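Local coordinates for PHB depolymerase (Penicillium funiculosum, PDB 2D81), which degrades the biopolyester polyhydroxybutyrate by hydrolysing its ester bonds, with an alpha/beta hydrolase fold whose chain is circularly permuted, at residues Phe6-Asn9 / Pro10-Ser14; Gln81-Ser84 / Val85-Gly89. All coordinates share one frame; numbering follows the deposited sequence.

Contact 1 of 2, residues Phe6-Asn9 / Pro10-Ser14; sequences FNVN and PNSVS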
loop_
_atom_site.group_PDB
_atom_site.type_symbol
_atom_site.label_atom_id
_atom_site.label_comp_id
_atom_site.label_asym_id
_atom_site.label_seq_id
_atom_site.Cartn_x
_atom_site.Cartn_y
_atom_site.Cartn_z
ATOM N N PHE A 6 7.751 -3.430 -18.832
ATOM C CA PHE A 6 7.766 -4.886 -18.801
ATOM C C PHE A 6 6.514 -5.468 -19.447
ATOM O O PHE A 6 5.549 -4.750 -19.711
ATOM C CB PHE A 6 7.878 -5.386 -17.358
ATOM C CG PHE A 6 9.213 -5.120 -16.726
ATOM C CD1 PHE A 6 9.457 -3.925 -16.059
ATOM C CD2 PHE A 6 10.232 -6.059 -16.816
ATOM C CE1 PHE A 6 10.704 -3.671 -15.487
ATOM C CE2 PHE A 6 11.480 -5.816 -16.249
ATOM C CZ PHE A 6 11.716 -4.620 -15.583
ATOM N N ASN A 7 6.536 -6.772 -19.709
ATOM C CA ASN A 7 5.374 -7.433 -20.274
ATOM C C ASN A 7 4.418 -7.770 -19.142
ATOM O O ASN A 7 4.347 -8.912 -18.680
ATOM C CB ASN A 7 5.779 -8.707 -21.021
ATOM C CG ASN A 7 4.617 -9.329 -21.772
ATOM O OD1 ASN A 7 3.526 -8.762 -21.822
ATOM N ND2 ASN A 7 4.848 -10.494 -22.368
ATOM N N VAL A 8 3.696 -6.753 -18.691
ATOM C CA VAL A 8 2.741 -6.901 -17.601
ATOM C C VAL A 8 1.348 -6.562 -18.104
ATOM O O VAL A 8 1.138 -5.514 -18.715
ATOM C CB VAL A 8 3.093 -5.961 -16.428
ATOM C CG1 VAL A 8 2.009 -6.031 -15.361
ATOM C CG2 VAL A 8 4.444 -6.348 -15.839
ATOM N N ASN A 9 0.393 -7.451 -17.852
ATOM C CA ASN A 9 -0.979 -7.195 -18.261
ATOM C C ASN A 9 -1.562 -6.082 -17.394
ATOM O O ASN A 9 -1.544 -6.168 -16.169
ATOM C CB ASN A 9 -1.833 -8.453 -18.116
ATOM C CG ASN A 9 -3.120 -8.371 -18.915
ATOM O OD1 ASN A 9 -3.782 -7.334 -18.933
ATOM N ND2 ASN A 9 -3.482 -9.465 -19.577
ATOM N N PRO A 10 -2.083 -5.016 -18.024
ATOM C CA PRO A 10 -2.666 -3.898 -17.275
ATOM C C PRO A 10 -3.847 -4.323 -16.402
ATOM O O PRO A 10 -4.232 -3.607 -15.480
ATOM C CB PRO A 10 -3.087 -2.926 -18.377
ATOM C CG PRO A 10 -2.097 -3.204 -19.471
ATOM C CD PRO A 10 -2.034 -4.711 -19.465
ATOM N N ASN A 11 -4.420 -5.488 -16.695
ATOM C CA ASN A 11 -5.579 -5.963 -15.945
ATOM C C ASN A 11 -5.176 -6.821 -14.747
ATOM O O ASN A 11 -6.017 -7.500 -14.157
ATOM C CB ASN A 11 -6.515 -6.777 -16.846
ATOM C CG ASN A 11 -5.889 -8.077 -17.321
ATOM O OD1 ASN A 11 -5.101 -8.700 -16.606
ATOM N ND2 ASN A 11 -6.250 -8.503 -18.528
ATOM N N SER A 12 -3.894 -6.794 -14.390
ATOM C CA SER A 12 -3.390 -7.657 -13.327
ATOM C C SER A 12 -2.731 -6.849 -12.215
ATOM O O SER A 12 -1.917 -7.378 -11.451
ATOM C CB SER A 12 -2.374 -8.651 -13.893
ATOM O OG SER A 12 -1.206 -7.977 -14.328
ATOM N N VAL A 13 -3.085 -5.572 -12.126
ATOM C CA VAL A 13 -2.425 -4.655 -11.199
ATOM C C VAL A 13 -3.175 -4.534 -9.871
ATOM O O VAL A 13 -4.408 -4.479 -9.835
ATOM C CB VAL A 13 -2.279 -3.248 -11.831
ATOM C CG1 VAL A 13 -1.587 -2.304 -10.857
ATOM C CG2 VAL A 13 -1.476 -3.342 -13.129
ATOM N N SER A 14 -2.415 -4.495 -8.781
ATOM C CA SER A 14 -2.978 -4.334 -7.444
ATOM C C SER A 14 -1.981 -3.603 -6.549
ATOM O O SER A 14 -0.854 -3.323 -6.967
ATOM C CB SER A 14 -3.309 -5.703 -6.840
ATOM O OG SER A 14 -2.146 -6.512 -6.738
#
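The backbone turns a corner through a type I beta turn from N9 to S12, closed by a bond of 3.0 Å from S12 N to N9 O. The hydroxyl of S12 strengthens the closure: its OG gives a hydrogen to N9 O at 2.6 Å, in the carbonyl plane and on a lone pair, so one oxygen is gripped by two donors of the same residue. Serine suits the last place of the turn because, with chi1 at 67°, its short arm swings OG back over its own backbone toward that carbonyl. P10 suits the second place, where its ring already holds phi near -60° and where the turn needs no N-H, which proline lacks. This corner links strand 8-9 to strand 13-18, an inner strand of the alpha/beta hydrolase sheet; V13 pairs with V38, at the entrance to strand 39-43, and S14 with L223 of strand 221-227. N11 N probably reaches N9 OD1 at 3.0 Å, as in an Asx turn, but the place of that oxygen is doubtful because the two asparagine side chains sit too close in the model. V8 CG1 lies 3.9 Å from S12 OG. V8 and V13, both buried, and P10 at the margin pack on V314 of helix 301-314, where apolar side chains suit the helix face.

Contact 2 of 2, residues Gln81-Ser84 / Val85-Gly89; sequences QIAS and VANLG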
loop_
_atom_site.group_PDB
_atom_site.type_symbol
_atom_site.label_atom_id
_atom_site.label_comp_id
_atom_site.label_asym_id
_atom_site.label_seq_id
_atom_site.Cartn_x
_atom_site.Cartn_y
_atom_site.Cartn_z
ATOM N N GLN A 81 -13.724 13.050 -9.353
ATOM C CA GLN A 81 -12.488 13.144 -8.578
ATOM C C GLN A 81 -11.889 11.778 -8.254
ATOM O O GLN A 81 -10.712 11.676 -7.907
ATOM C CB GLN A 81 -12.718 13.920 -7.275
ATOM C CG GLN A 81 -13.116 15.369 -7.488
ATOM C CD GLN A 81 -14.598 15.593 -7.295
ATOM O OE1 GLN A 81 -15.421 14.793 -7.740
ATOM N NE2 GLN A 81 -14.950 16.693 -6.638
ATOM N N ILE A 82 -12.702 10.730 -8.360
ATOM C CA ILE A 82 -12.200 9.363 -8.268
ATOM C C ILE A 82 -12.869 8.504 -9.333
ATOM O O ILE A 82 -13.900 8.886 -9.890
ATOM C CB ILE A 82 -12.479 8.733 -6.879
ATOM C CG1 ILE A 82 -13.987 8.659 -6.624
ATOM C CG2 ILE A 82 -11.784 9.542 -5.789
ATOM C CD1 ILE A 82 -14.351 7.963 -5.324
ATOM N N ALA A 83 -12.281 7.346 -9.620
ATOM C CA ALA A 83 -12.888 6.411 -10.559
ATOM C C ALA A 83 -14.229 5.939 -10.003
ATOM O O ALA A 83 -14.441 5.949 -8.791
ATOM C CB ALA A 83 -11.960 5.220 -10.785
ATOM N N SER A 84 -15.129 5.526 -10.889
ATOM C CA SER A 84 -16.455 5.081 -10.471
ATOM C C SER A 84 -16.373 4.049 -9.350
ATOM O O SER A 84 -15.652 3.058 -9.459
ATOM C CB SER A 84 -17.210 4.477 -11.656
ATOM O OG SER A 84 -18.449 3.932 -11.235
ATOM N N VAL A 85 -17.112 4.288 -8.270
ATOM C CA VAL A 85 -17.114 3.361 -7.147
ATOM C C VAL A 85 -17.781 2.036 -7.499
ATOM O O VAL A 85 -17.666 1.061 -6.757
ATOM C CB VAL A 85 -17.814 3.971 -5.913
ATOM C CG1 VAL A 85 -17.027 5.173 -5.418
ATOM C CG2 VAL A 85 -19.238 4.371 -6.256
ATOM N N ALA A 86 -18.470 1.998 -8.635
ATOM C CA ALA A 86 -19.007 0.741 -9.151
ATOM C C ALA A 86 -17.891 -0.286 -9.331
ATOM O O ALA A 86 -18.109 -1.491 -9.182
ATOM C CB ALA A 86 -19.721 0.983 -10.480
ATOM N N ASN A 87 -16.690 0.189 -9.651
ATOM C CA ASN A 87 -15.552 -0.710 -9.805
ATOM C C ASN A 87 -15.300 -1.512 -8.536
ATOM O O ASN A 87 -14.907 -2.679 -8.598
ATOM C CB ASN A 87 -14.280 0.065 -10.161
ATOM C CG ASN A 87 -14.366 0.747 -11.508
ATOM O OD1 ASN A 87 -15.150 0.349 -12.370
ATOM N ND2 ASN A 87 -13.543 1.773 -11.704
ATOM N N LEU A 88 -15.519 -0.890 -7.383
ATOM C CA LEU A 88 -15.200 -1.538 -6.116
ATOM C C LEU A 88 -16.046 -2.786 -5.892
ATOM O O LEU A 88 -15.719 -3.623 -5.052
ATOM C CB LEU A 88 -15.393 -0.559 -4.957
ATOM C CG LEU A 88 -14.461 0.653 -4.980
ATOM C CD1 LEU A 88 -14.844 1.609 -3.859
ATOM C CD2 LEU A 88 -13.009 0.196 -4.836
ATOM N N GLY A 89 -17.127 -2.910 -6.656
ATOM C CA GLY A 89 -17.985 -4.073 -6.538
ATOM C C GLY A 89 -17.387 -5.309 -7.178
ATOM O O GLY A 89 -17.900 -6.416 -6.997
#
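The hydroxymethyl of S84 bends forward over the start of the next segment, its OG lying 3.3 Å from A86 CB and accepting a hydrogen from A86 N at 3.2 Å. The N-H points at the oxygen only moderately well, at 146°. With OG anti to the backbone N (chi1 175°), the hydroxyl lies beside the serine's own carbonyl carbon, on the side from which the chain moves on; serine suits the place because its short hydroxyl arm can reach the second N-H ahead. The S84 carbonyl, meanwhile, takes a hydrogen from N87 N, with S84 O and N87 N 3.1 Å apart. N87 lies over the same oxygen, with its CG 3.3 Å from S84 O, but the amide makes its bond to another partner: ND2 is held by S33 OG, in the loop after helix 20-31. N87 ND2 also lies 3.9 Å from A83 CB, a small methyl beside the amide that itself touches S33. Buried I82 meets V85 with its CD1, 3.9 Å from V85 CG1, the two branched side chains crossing at a slant. I82 also fills a place against W77, V30 and A31, and so joins the loop to helices 68-77 and 20-31. V85 N bonds to S78 OG. Farther on, L88 N and G89 N bond to the carbonyls of V85 and A86, continuing the three-residue spacing, and G89 touches the attached sugar. An ST turn at S84 thus leads into a run of overlapping turns, within the return limb of a beta-alpha-beta crossover from strand 39-43 to strand 92-98.

Near the N terminus the chain first meets contact 1, which closes the short corner between strand 8-9 and strand 13-18 and delivers the latter into the middle of the main sheet. It then runs through helix 20-31, strand 39-43 and helix 68-77 before contact 2 closes a second local turn, just ahead of strand 92-98. The two follow in series, neither enclosing nor crossing the other. The centres of contact 1 and contact 2 are about 19 Å apart. The nearest atoms of contact 1 and contact 2 are about 11 Å apart, so the two do not touch. Contact 1 ties the sheet to the C-terminal helix 301-314, whereas contact 2 anchors a crossover loop against helices 20-31 and 68-77.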